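Long-range contacts in beta-N-acetylglucosaminidase-like protein Glycoside hydrolase family 20 (Flavobacterium johnsoniae, PDB 6YHH), which probably removes terminal N-acetylglucosamine units from chitin oligosaccharides as a family 20 beta-N-acetylhexosaminidase: residues 26-31 with 73-78; 38-43 with 108-113; 47-52 with 60-65. All blocks are in the same frame, centred on the assembly; numbering follows the deposited sequence.

Interaction 1. Residues 26-31 with 73-78; sequences TKNFKV and NAELQI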
ATOM      1  N   THR A  26      -8.953  28.986   6.613  1.00 12.96           N
ATOM      2  CA  THR A  26      -8.745  29.743   5.394  1.00 14.84           C
ATOM      3  C   THR A  26      -7.314  29.589   4.976  1.00 14.38           C
ATOM      4  O   THR A  26      -6.483  29.025   5.664  1.00 14.55           O
ATOM      5  CB  THR A  26      -8.903  31.270   5.637  1.00 14.43           C
ATOM      6  OG1 THR A  26      -7.811  31.762   6.398  1.00 15.46           O
ATOM      7  CG2 THR A  26     -10.242  31.528   6.302  1.00 15.80           C
ATOM      8  N   LYS A  27      -7.007  30.195   3.825  1.00 15.34           N
ATOM      9  CA  LYS A  27      -5.664  30.218   3.327  1.00 17.18           C
ATOM     10  C   LYS A  27      -4.658  31.019   4.166  1.00 15.84           C
ATOM     11  O   LYS A  27      -3.446  30.916   3.987  1.00 17.85           O
ATOM     12  CB  LYS A  27      -5.683  30.708   1.850  1.00 20.53           C
ATOM     13  CG  LYS A  27      -4.565  30.085   1.003  1.00 21.59           C
ATOM     14  CD  LYS A  27      -4.854  30.337  -0.452  1.00 22.97           C
ATOM     15  CE  LYS A  27      -3.595  30.066  -1.204  1.00 24.33           C
ATOM     16  NZ  LYS A  27      -3.546  28.660  -1.544  1.00 20.42           N
ATOM     17  N   ASN A  28      -5.141  31.748   5.171  1.00 16.10           N
ATOM     18  CA  ASN A  28      -4.285  32.455   6.124  1.00 18.08           C
ATOM     19  C   ASN A  28      -3.715  31.545   7.192  1.00 15.91           C
ATOM     20  O   ASN A  28      -2.826  31.924   7.944  1.00 16.37           O
ATOM     21  CB  ASN A  28      -5.076  33.605   6.845  1.00 20.49           C
ATOM     22  CG  ASN A  28      -4.141  34.546   7.590  1.00 25.83           C
ATOM     23  OD1 ASN A  28      -3.131  34.990   7.001  1.00 30.78           O
ATOM     24  ND2 ASN A  28      -4.414  34.819   8.905  1.00 26.48           N
ATOM     25  N   PHE A  29      -4.275  30.326   7.304  1.00 15.67           N
ATOM     26  CA  PHE A  29      -3.809  29.409   8.316  1.00 13.47           C
ATOM     27  C   PHE A  29      -2.331  29.054   8.298  1.00 13.50           C
ATOM     28  O   PHE A  29      -1.773  28.607   7.260  1.00 15.51           O
ATOM     29  CB  PHE A  29      -4.637  28.146   8.284  1.00 12.90           C
ATOM     30  CG  PHE A  29      -4.404  27.203   9.454  1.00 12.43           C
ATOM     31  CD1 PHE A  29      -5.046  27.425  10.670  1.00 13.49           C
ATOM     32  CD2 PHE A  29      -3.596  26.094   9.344  1.00 13.13           C
ATOM     33  CE1 PHE A  29      -4.843  26.557  11.720  1.00 13.68           C
ATOM     34  CE2 PHE A  29      -3.437  25.201  10.417  1.00 13.28           C
ATOM     35  CZ  PHE A  29      -4.030  25.474  11.612  1.00 12.64           C
ATOM     36  N   LYS A  30      -1.716  29.243   9.457  1.00 12.58           N
ATOM     37  CA  LYS A  30      -0.353  28.896   9.730  1.00 14.66           C
ATOM     38  C   LYS A  30      -0.164  28.370  11.144  1.00 13.24           C
ATOM     39  O   LYS A  30      -1.022  28.603  12.027  1.00 16.03           O
ATOM     40  CB  LYS A  30       0.569  30.164   9.516  1.00 15.44           C
ATOM     41  CG  LYS A  30       0.630  30.683   8.099  1.00 17.34           C
ATOM     42  CD  LYS A  30       1.591  31.874   7.935  1.00 21.83           C
ATOM     43  CE  LYS A  30       0.861  33.216   8.173  1.00 27.06           C
ATOM     44  NZ  LYS A  30      -0.422  33.624   7.452  1.00 27.00           N
ATOM     45  N   VAL A  31       0.964  27.697  11.353  1.00 14.23           N
ATOM     46  CA  VAL A  31       1.368  27.101  12.603  1.00 15.62           C
ATOM     47  C   VAL A  31       2.706  27.628  13.081  1.00 15.93           C
ATOM     48  O   VAL A  31       3.645  27.860  12.321  1.00 16.27           O
ATOM     49  CB  VAL A  31       1.354  25.543  12.548  1.00 16.54           C
ATOM     50  CG1 VAL A  31       2.411  25.020  11.602  1.00 18.68           C
ATOM     51  CG2 VAL A  31       1.523  24.929  13.921  1.00 17.12           C
ATOM     52  N   ASN A  73       2.744  35.182  15.023  1.00 23.29           N
ATOM     53  CA  ASN A  73       1.298  35.487  15.051  1.00 25.50           C
ATOM     54  C   ASN A  73       0.432  34.467  14.353  1.00 21.66           C
ATOM     55  O   ASN A  73      -0.684  34.767  13.998  1.00 20.86           O
ATOM     56  CB  ASN A  73       1.023  36.800  14.355  1.00 28.92           C
ATOM     57  CG  ASN A  73       1.772  37.923  14.992  1.00 31.45           C
ATOM     58  OD1 ASN A  73       1.787  38.051  16.229  1.00 32.74           O
ATOM     59  ND2 ASN A  73       2.460  38.693  14.179  1.00 34.80           N
ATOM     60  N   ALA A  74       0.974  33.265  14.115  1.00 17.76           N
ATOM     61  CA  ALA A  74       0.193  32.205  13.491  1.00 16.10           C
ATOM     62  C   ALA A  74      -1.122  31.903  14.192  1.00 14.69           C
ATOM     63  O   ALA A  74      -1.216  31.973  15.447  1.00 15.00           O
ATOM     64  CB  ALA A  74       1.042  30.942  13.464  1.00 16.86           C
ATOM     65  N   GLU A  75      -2.126  31.485  13.431  1.00 14.51           N
ATOM     66  CA  GLU A  75      -3.438  31.113  13.982  1.00 13.66           C
ATOM     67  C   GLU A  75      -3.383  29.912  14.905  1.00 15.08           C
ATOM     68  O   GLU A  75      -4.222  29.799  15.776  1.00 15.38           O
ATOM     69  CB  GLU A  75      -4.485  30.949  12.894  1.00 14.85           C
ATOM     70  CG  GLU A  75      -4.947  32.264  12.307  1.00 15.26           C
ATOM     71  CD  GLU A  75      -5.705  32.111  11.003  1.00 18.93           C
ATOM     72  OE1 GLU A  75      -5.741  30.954  10.417  1.00 16.35           O
ATOM     73  OE2 GLU A  75      -6.278  33.152  10.555  1.00 19.33           O
ATOM     74  N   LEU A  76      -2.449  29.005  14.662  1.00 13.24           N
ATOM     75  CA  LEU A  76      -2.224  27.836  15.547  1.00 12.12           C
ATOM     76  C   LEU A  76      -0.899  27.952  16.220  1.00 12.76           C
ATOM     77  O   LEU A  76       0.178  27.956  15.578  1.00 12.94           O
ATOM     78  CB  LEU A  76      -2.332  26.461  14.777  1.00 12.43           C
ATOM     79  CG  LEU A  76      -1.996  25.230  15.652  1.00 12.10           C
ATOM     80  CD1 LEU A  76      -2.940  24.958  16.816  1.00 14.07           C
ATOM     81  CD2 LEU A  76      -1.966  24.028  14.727  1.00 13.28           C
ATOM     82  N   GLN A  77      -0.944  28.049  17.549  1.00 13.46           N
ATOM     83  CA  GLN A  77       0.264  28.128  18.419  1.00 13.92           C
ATOM     84  C   GLN A  77       0.366  26.885  19.228  1.00 13.89           C
ATOM     85  O   GLN A  77      -0.638  26.470  19.821  1.00 15.61           O
ATOM     86  CB  GLN A  77       0.120  29.280  19.424  1.00 16.32           C
ATOM     87  CG  GLN A  77       0.060  30.618  18.767  1.00 19.54           C
ATOM     88  CD  GLN A  77       1.410  31.017  18.191  1.00 18.62           C
ATOM     89  OE1 GLN A  77       2.488  30.661  18.733  1.00 17.65           O
ATOM     90  NE2 GLN A  77       1.358  31.761  17.043  1.00 23.27           N
ATOM     91  N   ILE A  78       1.551  26.305  19.215  1.00 14.13           N
ATOM     92  CA  ILE A  78       1.865  25.118  19.906  1.00 14.61           C
ATOM     93  C   ILE A  78       3.042  25.429  20.840  1.00 15.42           C
ATOM     94  O   ILE A  78       4.140  25.695  20.384  1.00 17.03           O
ATOM     95  CB  ILE A  78       2.267  24.002  18.932  1.00 14.73           C
ATOM     96  CG1 ILE A  78       1.186  23.768  17.857  1.00 17.67           C
ATOM     97  CG2 ILE A  78       2.592  22.756  19.696  1.00 15.08           C
ATOM     98  CD1 ILE A  78       1.694  22.848  16.798  1.00 17.85           C
TER
HETATM   99  O   HOH W   1      -7.754  29.935   9.074  1.00 16.90           O
HETATM  100  O   HOH W   2      -8.258  33.204   8.804  1.00 24.07           O
HETATM  101  O   HOH W   3      -1.940  32.321  10.553  1.00 13.83           O
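Glu75 reaches from the chain just ahead of strand 76-80 to the turn at Thr26-Phe29, and its carboxylate organises the polar half of this contact. From CB, which points at the opposite segment, CG leaves anti to the carbonyl carbon (chi1 -74°), and beyond it the chain runs extended, so that the carboxylate arrives beside the type I turn. Glu75 OE1 lies at the edge of the Phe29 ring, 3.6 Å from Phe29 CD1, and also rests against Phe29 CA; a water links it to Thr26 N. Glu75 OE2 accepts from Asn28 ND2 at 3.0 Å. The donor lies well above the carboxylate plane; the two side chains cross at about a right angle, with amide and carboxylate 84° apart. A second water joins Glu75 OE2 to Thr26 OG1, the same hydroxyl that accepts from Asn28 N and so closes an ST turn.

Further along, a single parallel bridge, Val31 with Leu76, starts the pairing of strands 31-35 and 76-80. Leu76 N donates to Lys30 O over 3.0 Å, nearly along the C=O axis, and Val31 CA makes a CH...O contact of 3.3 Å with Leu76 O. Val31 and Leu76 therefore sit side by side on the face that helices 40-56 and 110-123 cover. With Val31 CG2 anti to its backbone N, this methyl touches both Leu76 CD2 and, at 3.6 Å, Ile78 CD1. Phe29 CZ packs on Leu76 CB (3.7 Å), while Lys30 O touches Ala74 CB.

Backbone bonding and apolar packing thus join the two strands in the domain 2 sheet, whereas the turn is held by one carboxylate that takes an amide and two waters, a setting that would probably keep Glu75 ionised.

Interaction 2. Residues 38-43 with 108-113; sequences DSRIFG and TSDLGA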
ATOM      1  N   ASP A  38      11.226  18.625  22.198  1.00 13.55           N
ATOM      2  CA  ASP A  38      12.122  17.757  21.481  1.00 14.07           C
ATOM      3  C   ASP A  38      11.917  17.989  20.011  1.00 13.54           C
ATOM      4  O   ASP A  38      10.812  18.343  19.594  1.00 12.77           O
ATOM      5  CB  ASP A  38      11.891  16.254  21.858  1.00 14.78           C
ATOM      6  CG  ASP A  38      12.825  15.341  21.170  1.00 16.11           C
ATOM      7  OD1 ASP A  38      13.938  15.042  21.705  1.00 16.46           O
ATOM      8  OD2 ASP A  38      12.487  14.877  20.014  1.00 14.70           O
ATOM      9  N   SER A  39      12.967  17.799  19.196  1.00 13.23           N
ATOM     10  CA  SER A  39      12.859  18.010  17.745  1.00 14.41           C
ATOM     11  C   SER A  39      11.839  17.141  17.013  1.00 12.62           C
ATOM     12  O   SER A  39      11.433  17.463  15.898  1.00 12.11           O
ATOM     13  CB  SER A  39      14.230  17.813  17.076  1.00 17.18           C
ATOM     14  OG  SER A  39      14.756  16.518  17.319  1.00 18.35           O
ATOM     15  N   ARG A  40      11.342  16.076  17.638  1.00 12.21           N
ATOM     16  CA  ARG A  40      10.257  15.285  17.001  1.00 12.38           C
ATOM     17  C   ARG A  40       9.021  16.089  16.752  1.00 11.45           C
ATOM     18  O   ARG A  40       8.174  15.761  15.915  1.00 11.16           O
ATOM     19  CB  ARG A  40       9.923  14.067  17.867  1.00 10.88           C
ATOM     20  CG  ARG A  40       9.206  14.346  19.193  1.00 11.52           C
ATOM     21  CD  ARG A  40       8.788  13.093  19.994  1.00 11.01           C
ATOM     22  NE  ARG A  40       9.945  12.248  20.331  1.00 12.60           N
ATOM     23  CZ  ARG A  40      10.735  12.396  21.380  1.00 12.99           C
ATOM     24  NH1 ARG A  40      10.451  13.360  22.280  1.00 12.36           N
ATOM     25  NH2 ARG A  40      11.805  11.651  21.510  1.00 12.58           N
ATOM     26  N   ILE A  41       8.927  17.255  17.413  1.00 11.16           N
ATOM     27  CA  ILE A  41       7.750  18.082  17.181  1.00 10.55           C
ATOM     28  C   ILE A  41       7.688  18.577  15.718  1.00 11.14           C
ATOM     29  O   ILE A  41       6.576  18.818  15.191  1.00 11.59           O
ATOM     30  CB  ILE A  41       7.691  19.285  18.205  1.00 10.54           C
ATOM     31  CG1 ILE A  41       6.376  20.022  18.167  1.00 10.88           C
ATOM     32  CG2 ILE A  41       8.792  20.283  17.845  1.00 10.96           C
ATOM     33  CD1 ILE A  41       5.143  19.241  18.587  1.00 11.92           C
ATOM     34  N   PHE A  42       8.830  18.768  15.062  1.00 10.59           N
ATOM     35  CA  PHE A  42       8.854  19.414  13.725  1.00 11.94           C
ATOM     36  C   PHE A  42       8.188  18.554  12.639  1.00 11.71           C
ATOM     37  O   PHE A  42       7.324  19.002  11.925  1.00 11.61           O
ATOM     38  CB  PHE A  42      10.261  19.860  13.348  1.00 11.05           C
ATOM     39  CG  PHE A  42      10.815  20.889  14.329  1.00 12.42           C
ATOM     40  CD1 PHE A  42      10.128  22.071  14.582  1.00 13.80           C
ATOM     41  CD2 PHE A  42      11.959  20.590  15.040  1.00 15.31           C
ATOM     42  CE1 PHE A  42      10.644  23.004  15.521  1.00 15.42           C
ATOM     43  CE2 PHE A  42      12.474  21.515  15.957  1.00 16.23           C
ATOM     44  CZ  PHE A  42      11.802  22.675  16.191  1.00 16.65           C
ATOM     45  N   GLY A  43       8.571  17.293  12.616  1.00 12.67           N
ATOM     46  CA  GLY A  43       7.950  16.397  11.618  1.00 12.03           C
ATOM     47  C   GLY A  43       6.484  16.232  11.977  1.00 11.73           C
ATOM     48  O   GLY A  43       5.626  16.121  11.057  1.00 10.78           O
ATOM     49  N   THR A 108       2.980  19.946  28.432  1.00 13.59           N
ATOM     50  CA  THR A 108       4.234  19.781  29.142  1.00 13.38           C
ATOM     51  C   THR A 108       5.405  19.493  28.217  1.00 15.29           C
ATOM     52  O   THR A 108       6.507  20.028  28.369  1.00 13.03           O
ATOM     53  CB  THR A 108       4.134  18.674  30.179  1.00 14.56           C
ATOM     54  OG1 THR A 108       3.107  18.989  31.097  1.00 15.52           O
ATOM     55  CG2 THR A 108       5.415  18.473  30.878  1.00 14.42           C
ATOM     56  N   SER A 109       5.205  18.596  27.274  1.00 13.59           N
ATOM     57  CA  SER A 109       6.270  18.273  26.315  1.00 12.90           C
ATOM     58  C   SER A 109       5.651  18.064  24.896  1.00 11.28           C
ATOM     59  O   SER A 109       4.439  18.148  24.695  1.00 10.90           O
ATOM     60  CB  SER A 109       7.084  17.066  26.719  1.00 14.85           C
ATOM     61  OG  SER A 109       6.359  15.874  26.379  1.00 13.59           O
ATOM     62  N   ASP A 110       6.518  17.894  23.909  1.00 10.68           N
ATOM     63  CA  ASP A 110       6.102  17.533  22.557  1.00 10.77           C
ATOM     64  C   ASP A 110       5.223  16.265  22.561  1.00 10.80           C
ATOM     65  O   ASP A 110       4.423  16.113  21.667  1.00 12.19           O
ATOM     66  CB  ASP A 110       7.317  17.298  21.683  1.00 11.39           C
ATOM     67  CG  ASP A 110       8.325  16.505  22.398  1.00 11.91           C
ATOM     68  OD1 ASP A 110       9.103  17.137  23.188  1.00 12.95           O
ATOM     69  OD2 ASP A 110       8.373  15.265  22.297  1.00 12.02           O
ATOM     70  N   LEU A 111       5.307  15.359  23.532  1.00 11.72           N
ATOM     71  CA  LEU A 111       4.485  14.139  23.484  1.00 11.09           C
ATOM     72  C   LEU A 111       3.006  14.511  23.608  1.00 11.66           C
ATOM     73  O   LEU A 111       2.158  14.066  22.817  1.00 11.02           O
ATOM     74  CB  LEU A 111       4.881  13.156  24.551  1.00 12.18           C
ATOM     75  CG  LEU A 111       6.289  12.629  24.502  1.00 12.47           C
ATOM     76  CD1 LEU A 111       6.515  11.741  25.671  1.00 15.15           C
ATOM     77  CD2 LEU A 111       6.632  11.890  23.227  1.00 13.12           C
ATOM     78  N   GLY A 112       2.664  15.360  24.573  1.00 10.73           N
ATOM     79  CA  GLY A 112       1.314  15.870  24.661  1.00 10.09           C
ATOM     80  C   GLY A 112       0.888  16.709  23.476  1.00 11.16           C
ATOM     81  O   GLY A 112      -0.245  16.628  23.011  1.00  9.42           O
ATOM     82  N   ALA A 113       1.787  17.525  22.947  1.00 10.45           N
ATOM     83  CA  ALA A 113       1.429  18.320  21.762  1.00 11.23           C
ATOM     84  C   ALA A 113       1.127  17.458  20.533  1.00 11.34           C
ATOM     85  O   ALA A 113       0.218  17.759  19.798  1.00 10.41           O
ATOM     86  CB  ALA A 113       2.475  19.327  21.432  1.00 11.02           C
TER
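Two helix N-termini, those of helices 40-56 and 110-123, come together here through a largely buried salt-bridge network of Asp38, Arg40 and Asp110. Asp110, in the first turn of its helix, points its CB at the other segment, with CG in the crowded position between its backbone N and carbonyl carbon (chi1 44°). Its two oxygens then serve different partners. Asp110 OD1 accepts from Asp38 N at 2.8 Å, met from above the carboxylate plane; Gly84 N is a second donor to it. Asp110 OD2 takes Arg40 NH1, also at 2.8 Å, in a nearly straight bond (164°) that lies in the guanidinium plane.

Both helix starts are also capped. Ser109 is the N-cap of helix 110-123, its OG accepting from Leu111 N, and Asp38 OD2 takes Arg40 N at 2.9 Å ahead of helix 40-56. Asp38 OD2 also lies 3.3 Å above the centre of the Arg40 guanidinium, an attraction of charges alone, so Arg40 meets one acid at its edge and the other over a face. A bend at chi3 folds the arginine back to this position, and Asp221 forms a salt bridge with its NH2. Beside the polar group, Ile41 CD1 touches Ala113 CB at 3.9 Å, and both residues pack on the sheet, against Ile33 of strand 31-35 and Ile78 of strand 76-80 respectively.

Interaction 3. Residues 47-52 with 60-65; sequences RFLRRL and FEQGFI
Arg50 sends its guanidinium across to two successive carbonyls of the loop that follows its own helix. Arg50 NH1 donates to Gly63 O at 2.8 Å, in the guanidinium plane but well above the plane of that carbonyl. Arg50 NH2 donates to Gln62 O at 2.8 Å, here within the carbonyl plane. Although the Arg50 CB points away from the loop, bends at chi2 and chi3 (-71° and 83°) bring the tip round; a water, weakly held by NH2, extends the grip to Phe60 O.

Deeper in, Leu49 faces the loop with CG anti to its backbone N and splits its methyls. Leu49 CD1 presses on Phe60 CD2 at 3.5 Å; Leu49 CD2 touches Gln62 CB at 3.7 Å and also Ile65 CD1. One turn on, Leu52 CG meets the edge of the Phe60 ring, 3.8 Å from Phe60 CE2, the two side chains crossing at about a right angle.

Arg50 also packs on Tyr550, and Phe64 on Asp204, of the second subunit. Gln62 OE1 accepts from Val31 N, and Ile65 packs on Val31 and Ile33, so the loop lies along strand 31-35 while Phe48 turns to helix 110-123.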
ATOM      1  N   ARG A  47       3.506  16.953   9.368  1.00 10.30           N
ATOM      2  CA  ARG A  47       2.516  15.921   8.931  1.00 10.64           C
ATOM      3  C   ARG A  47       1.111  16.348   9.254  1.00 11.37           C
ATOM      4  O   ARG A  47       0.243  16.129   8.486  1.00 12.21           O
ATOM      5  CB  ARG A  47       2.863  14.592   9.578  1.00 11.39           C
ATOM      6  CG  ARG A  47       4.129  13.994   9.013  1.00 13.22           C
ATOM      7  CD  ARG A  47       4.499  12.633   9.556  1.00 13.90           C
ATOM      8  NE  ARG A  47       4.848  12.582  10.977  1.00 14.16           N
ATOM      9  CZ  ARG A  47       6.093  12.766  11.413  1.00 16.15           C
ATOM     10  NH1 ARG A  47       7.089  12.986  10.539  1.00 15.06           N
ATOM     11  NH2 ARG A  47       6.322  12.716  12.698  1.00 16.52           N
ATOM     12  N   PHE A  48       0.889  16.989  10.389  1.00 10.32           N
ATOM     13  CA  PHE A  48      -0.412  17.537  10.745  1.00 10.33           C
ATOM     14  C   PHE A  48      -0.953  18.461   9.625  1.00 10.55           C
ATOM     15  O   PHE A  48      -2.071  18.390   9.165  1.00 10.32           O
ATOM     16  CB  PHE A  48      -0.376  18.247  12.128  1.00 10.42           C
ATOM     17  CG  PHE A  48      -1.520  19.199  12.328  1.00 10.81           C
ATOM     18  CD1 PHE A  48      -2.776  18.798  12.770  1.00 10.87           C
ATOM     19  CD2 PHE A  48      -1.358  20.527  12.020  1.00 10.98           C
ATOM     20  CE1 PHE A  48      -3.810  19.713  12.955  1.00 11.45           C
ATOM     21  CE2 PHE A  48      -2.411  21.428  12.137  1.00 10.75           C
ATOM     22  CZ  PHE A  48      -3.636  21.054  12.599  1.00 11.59           C
ATOM     23  N   LEU A  49      -0.087  19.390   9.231  1.00 10.99           N
ATOM     24  CA  LEU A  49      -0.444  20.386   8.215  1.00 11.25           C
ATOM     25  C   LEU A  49      -0.732  19.717   6.869  1.00 10.37           C
ATOM     26  O   LEU A  49      -1.726  20.028   6.218  1.00 11.20           O
ATOM     27  CB  LEU A  49       0.662  21.419   8.123  1.00 12.45           C
ATOM     28  CG  LEU A  49       0.344  22.635   7.260  1.00 15.82           C
ATOM     29  CD1 LEU A  49      -0.768  23.388   7.930  1.00 16.41           C
ATOM     30  CD2 LEU A  49       1.555  23.550   7.122  1.00 16.49           C
ATOM     31  N   ARG A  50       0.124  18.776   6.476  1.00  9.83           N
ATOM     32  CA  ARG A  50      -0.110  17.992   5.278  1.00 10.55           C
ATOM     33  C   ARG A  50      -1.428  17.252   5.330  1.00 10.14           C
ATOM     34  O   ARG A  50      -2.223  17.275   4.370  1.00 10.53           O
ATOM     35  CB  ARG A  50       1.021  17.018   4.983  1.00 10.73           C
ATOM     36  CG  ARG A  50       2.404  17.614   4.711  1.00 11.53           C
ATOM     37  CD  ARG A  50       2.404  18.328   3.334  1.00 12.36           C
ATOM     38  NE  ARG A  50       1.894  19.672   3.374  1.00 12.99           N
ATOM     39  CZ  ARG A  50       2.540  20.750   3.836  1.00 15.13           C
ATOM     40  NH1 ARG A  50       3.760  20.603   4.390  1.00 16.14           N
ATOM     41  NH2 ARG A  50       1.957  21.919   3.775  1.00 15.73           N
ATOM     42  N   ARG A  51      -1.715  16.613   6.478  1.00 10.22           N
ATOM     43  CA  ARG A  51      -2.950  15.879   6.592  1.00  8.98           C
ATOM     44  C   ARG A  51      -4.179  16.808   6.546  1.00  8.67           C
ATOM     45  O   ARG A  51      -5.176  16.537   5.860  1.00  8.90           O
ATOM     46  CB  ARG A  51      -2.971  15.041   7.859  1.00  9.52           C
ATOM     47  CG  ARG A  51      -1.989  13.900   7.799  1.00 10.13           C
ATOM     48  CD  ARG A  51      -1.627  13.337   9.144  1.00 10.37           C
ATOM     49  NE  ARG A  51      -2.722  12.757   9.853  1.00 10.58           N
ATOM     50  CZ  ARG A  51      -2.735  12.497  11.160  1.00 10.17           C
ATOM     51  NH1 ARG A  51      -1.746  12.902  11.921  1.00 10.39           N
ATOM     52  NH2 ARG A  51      -3.782  11.868  11.707  1.00 10.59           N
ATOM     53  N   LEU A  52      -4.100  17.899   7.267  1.00  9.12           N
ATOM     54  CA  LEU A  52      -5.182  18.874   7.236  1.00  9.42           C
ATOM     55  C   LEU A  52      -5.467  19.405   5.847  1.00  8.70           C
ATOM     56  O   LEU A  52      -6.610  19.540   5.453  1.00  9.50           O
ATOM     57  CB  LEU A  52      -4.834  20.022   8.218  1.00 10.13           C
ATOM     58  CG  LEU A  52      -5.902  21.069   8.381  1.00 11.00           C
ATOM     59  CD1 LEU A  52      -7.232  20.479   8.872  1.00 11.65           C
ATOM     60  CD2 LEU A  52      -5.441  22.202   9.285  1.00 12.77           C
ATOM     61  N   PHE A  60      -2.165  25.306   1.885  1.00 13.15           N
ATOM     62  CA  PHE A  60      -1.564  26.163   2.935  1.00 13.52           C
ATOM     63  C   PHE A  60      -0.225  26.693   2.465  1.00 13.71           C
ATOM     64  O   PHE A  60       0.509  26.042   1.711  1.00 14.31           O
ATOM     65  CB  PHE A  60      -1.393  25.339   4.237  1.00 13.12           C
ATOM     66  CG  PHE A  60      -2.704  24.902   4.834  1.00 12.30           C
ATOM     67  CD1 PHE A  60      -3.681  25.789   5.042  1.00 12.48           C
ATOM     68  CD2 PHE A  60      -2.916  23.566   5.228  1.00 11.91           C
ATOM     69  CE1 PHE A  60      -4.876  25.443   5.628  1.00 13.25           C
ATOM     70  CE2 PHE A  60      -4.085  23.225   5.844  1.00 12.67           C
ATOM     71  CZ  PHE A  60      -5.098  24.118   5.990  1.00 13.84           C
ATOM     72  N   GLU A  61       0.125  27.860   2.978  1.00 14.59           N
ATOM     73  CA  GLU A  61       1.429  28.491   2.654  1.00 15.05           C
ATOM     74  C   GLU A  61       2.646  27.754   3.067  1.00 14.33           C
ATOM     75  O   GLU A  61       3.615  27.743   2.355  1.00 15.97           O
ATOM     76  CB  GLU A  61       1.505  29.945   3.251  1.00 18.73           C
ATOM     77  N   GLN A  62       2.711  27.174   4.253  1.00 13.31           N
ATOM     78  CA  GLN A  62       3.901  26.582   4.736  1.00 14.54           C
ATOM     79  C   GLN A  62       4.147  25.222   4.111  1.00 15.84           C
ATOM     80  O   GLN A  62       3.174  24.436   3.923  1.00 15.56           O
ATOM     81  CB  GLN A  62       3.764  26.369   6.252  1.00 15.09           C
ATOM     82  CG  GLN A  62       3.918  27.650   7.040  1.00 17.67           C
ATOM     83  CD  GLN A  62       3.483  27.438   8.448  1.00 16.56           C
ATOM     84  OE1 GLN A  62       2.296  27.295   8.706  1.00 12.80           O
ATOM     85  NE2 GLN A  62       4.453  27.296   9.357  1.00 18.95           N
ATOM     86  N   GLY A  63       5.418  24.962   3.846  1.00 17.25           N
ATOM     87  CA  GLY A  63       5.826  23.641   3.408  1.00 17.83           C
ATOM     88  C   GLY A  63       6.279  22.859   4.628  1.00 17.25           C
ATOM     89  O   GLY A  63       5.450  22.503   5.451  1.00 17.87           O
ATOM     90  N   PHE A  64       7.567  22.646   4.745  1.00 14.61           N
ATOM     91  CA  PHE A  64       8.143  21.973   5.937  1.00 13.80           C
ATOM     92  C   PHE A  64       8.292  22.927   7.129  1.00 15.09           C
ATOM     93  O   PHE A  64       8.682  24.090   6.953  1.00 15.83           O
ATOM     94  CB  PHE A  64       9.475  21.371   5.564  1.00 14.27           C
ATOM     95  CG  PHE A  64       9.372  20.207   4.581  1.00 15.38           C
ATOM     96  CD1 PHE A  64       9.356  20.446   3.226  1.00 17.05           C
ATOM     97  CD2 PHE A  64       9.236  18.877   5.030  1.00 17.76           C
ATOM     98  CE1 PHE A  64       9.229  19.397   2.317  1.00 16.80           C
ATOM     99  CE2 PHE A  64       9.096  17.806   4.113  1.00 17.67           C
ATOM    100  CZ  PHE A  64       9.113  18.082   2.755  1.00 17.87           C
ATOM    101  N   ILE A  65       7.964  22.435   8.334  1.00 13.86           N
ATOM    102  CA  ILE A  65       8.142  23.175   9.600  1.00 15.70           C
ATOM    103  C   ILE A  65       9.406  22.578  10.226  1.00 16.59           C
ATOM    104  O   ILE A  65       9.534  21.349  10.417  1.00 16.27           O
ATOM    105  CB  ILE A  65       6.875  23.053  10.455  1.00 18.71           C
ATOM    106  CG1 ILE A  65       5.744  23.922   9.897  1.00 23.40           C
ATOM    107  CG2 ILE A  65       7.185  23.459  11.893  1.00 19.19           C
ATOM    108  CD1 ILE A  65       4.760  23.146   9.103  1.00 29.11           C
TER
HETATM  109  O   HOH W   4       0.429  23.287   1.372  1.00 16.90           O

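How the interactions relate
All three contacts belong to the family 20 domain 2 region, where helices 40-56 and 110-123 pack on one face of a mixed sheet. Interactions 1 and 3 have centres about 11 Å apart; interaction 2 lies about 18 Å from the first and 16 Å from the third. Along the chain, interaction 3 is nested inside the loops closed by the other two, whose segments alternate. Helix 40-56 is common to interactions 2 and 3, its start meeting helix 110-123 and its middle the following loop. Leu76 against Phe48 joins interactions 1 and 3, and Phe42 against Ile65 joins 2 and 3. Sheet, helices and loop thus form one continuous packed unit, away from the predicted proton donor Glu317.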